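Long-range contact in L-lactate dehydrogenase (Trichomonas vaginalis, PDB 4UUM), which interconverts pyruvate and L-lactate using NAD(H), within a superfamily shared with malate dehydrogenases: residues A76-D81 against S116-P121. Residues are numbered along the deposited sequence; the frame is centred on the assembly and turned at random.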
# COMPACT_ATOMS: atom_id res chain seq x y z
N ALA B 76 -22.34 -6.21 4.51
CA ALA B 76 -21.37 -5.25 4.01
C ALA B 76 -21.68 -3.82 4.43
O ALA B 76 -20.75 -3.04 4.66
CB ALA B 76 -21.29 -5.35 2.50
N PHE B 77 -22.97 -3.46 4.49
CA PHE B 77 -23.35 -2.07 4.69
C PHE B 77 -23.79 -1.77 6.12
O PHE B 77 -23.93 -0.61 6.48
CB PHE B 77 -24.46 -1.64 3.71
CG PHE B 77 -24.01 -1.48 2.28
CD1 PHE B 77 -24.00 -2.57 1.41
CD2 PHE B 77 -23.64 -0.25 1.78
CE1 PHE B 77 -23.59 -2.43 0.10
CE2 PHE B 77 -23.23 -0.12 0.46
CZ PHE B 77 -23.20 -1.21 -0.38
N LYS B 78 -23.99 -2.80 6.93
CA LYS B 78 -24.54 -2.59 8.26
C LYS B 78 -23.69 -1.68 9.14
O LYS B 78 -22.56 -2.02 9.48
CB LYS B 78 -24.75 -3.93 8.98
CG LYS B 78 -25.53 -3.81 10.28
CD LYS B 78 -26.94 -3.30 10.03
CE LYS B 78 -27.92 -3.79 11.10
NZ LYS B 78 -27.51 -3.40 12.48
N ASP B 79 -24.27 -0.56 9.54
CA ASP B 79 -23.68 0.34 10.52
C ASP B 79 -22.30 0.88 10.14
O ASP B 79 -21.50 1.22 11.00
CB ASP B 79 -23.64 -0.33 11.90
CG ASP B 79 -25.03 -0.61 12.45
OD1 ASP B 79 -25.99 0.09 12.05
OD2 ASP B 79 -25.16 -1.53 13.27
N ILE B 80 -22.06 1.03 8.84
CA ILE B 80 -20.78 1.57 8.40
C ILE B 80 -20.69 3.08 8.60
O ILE B 80 -21.70 3.80 8.54
CB ILE B 80 -20.46 1.19 6.94
CG1 ILE B 80 -21.51 1.74 5.97
CG2 ILE B 80 -20.32 -0.33 6.81
CD1 ILE B 80 -21.10 1.62 4.52
N ASP B 81 -19.46 3.52 8.86
CA ASP B 81 -19.12 4.93 9.02
C ASP B 81 -18.64 5.60 7.71
O ASP B 81 -18.83 6.79 7.52
CB ASP B 81 -18.00 5.05 10.05
CG ASP B 81 -18.44 4.64 11.43
OD1 ASP B 81 -19.22 5.40 12.04
OD2 ASP B 81 -18.05 3.56 11.89
N SER B 116 -28.91 3.57 2.37
CA SER B 116 -30.00 4.15 3.13
C SER B 116 -30.56 3.18 4.16
O SER B 116 -30.83 3.57 5.30
CB SER B 116 -31.12 4.62 2.19
OG SER B 116 -32.21 5.13 2.95
N LYS B 117 -30.72 1.93 3.76
CA LYS B 117 -31.33 0.93 4.62
C LYS B 117 -30.46 0.59 5.83
O LYS B 117 -30.96 0.42 6.93
CB LYS B 117 -31.58 -0.34 3.82
CG LYS B 117 -32.40 -1.40 4.52
CD LYS B 117 -32.85 -2.46 3.54
CE LYS B 117 -33.77 -3.48 4.21
NZ LYS B 117 -34.19 -4.55 3.26
N TRP B 118 -29.14 0.51 5.62
CA TRP B 118 -28.29 -0.15 6.61
C TRP B 118 -27.12 0.66 7.17
O TRP B 118 -26.61 0.33 8.25
CB TRP B 118 -27.77 -1.46 6.03
CG TRP B 118 -28.81 -2.53 5.84
CD1 TRP B 118 -29.70 -2.99 6.77
CD2 TRP B 118 -29.04 -3.30 4.65
NE1 TRP B 118 -30.48 -3.97 6.23
CE2 TRP B 118 -30.10 -4.18 4.93
CE3 TRP B 118 -28.46 -3.33 3.39
CZ2 TRP B 118 -30.58 -5.09 3.99
CZ3 TRP B 118 -28.95 -4.22 2.46
CH2 TRP B 118 -30.00 -5.09 2.76
N ALA B 119 -26.63 1.66 6.45
CA ALA B 119 -25.46 2.40 6.92
C ALA B 119 -25.87 3.40 7.99
O ALA B 119 -27.05 3.75 8.12
CB ALA B 119 -24.79 3.13 5.77
N LYS B 120 -24.90 3.87 8.78
CA LYS B 120 -25.21 4.96 9.70
C LYS B 120 -25.65 6.21 8.92
O LYS B 120 -25.19 6.44 7.79
CB LYS B 120 -23.99 5.32 10.55
CG LYS B 120 -23.47 4.21 11.44
CD LYS B 120 -22.41 4.78 12.36
CE LYS B 120 -21.82 3.78 13.31
NZ LYS B 120 -20.82 4.47 14.17
N PRO B 121 -26.52 7.03 9.52
CA PRO B 121 -26.94 8.29 8.89
C PRO B 121 -25.79 9.24 8.63
O PRO B 121 -25.91 10.15 7.83
CB PRO B 121 -27.92 8.88 9.91
CG PRO B 121 -28.43 7.70 10.65
CD PRO B 121 -27.30 6.74 10.74
O HOH W 1 -18.63 2.52 14.27
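The side chain of Phe77 meets Trp118 through CB, 4.0 Å from CB of Trp118; with CG anti to its carbonyl carbon (chi1 -72°), its aromatic ring packs between strands 5-10 and 35-40 and helix 97-118, against Leu8, Leu40 and Leu115. Its carbonyl O receives a CA-H...O contact from Ala119 CA at 3.4 Å. Lys78 suits an exposed turn: its chain, bent at chi2 and chi4, passes Trp118 obliquely, CD being 4.3 Å from CD1 of the indole, and curls back so that NZ forms a salt bridge with Asp79 OD2 from above the carboxylate plane. Asp79, third in a type II turn, has positive phi, and its N gives a nearly straight bond (170°) to Trp118 O, 2.8 Å away. Ile80 CB points away from 116-121, but chi1 of 61° brings CG1 to 3.6 Å from CB of Ala119, small enough to let it close in; Ile80 O accepts Lys120 N at 3.2 Å. Asp81 forms a salt bridge, NZ of the extended Lys120 reaching OD1 on the syn side at 2.8 Å; OD2 accepts His6 N, and a water links it to NZ. Two helix ends are thus clasped before adjacent parallel strands, 82-85 and 124-127, of the NAD-binding Rossmann fold.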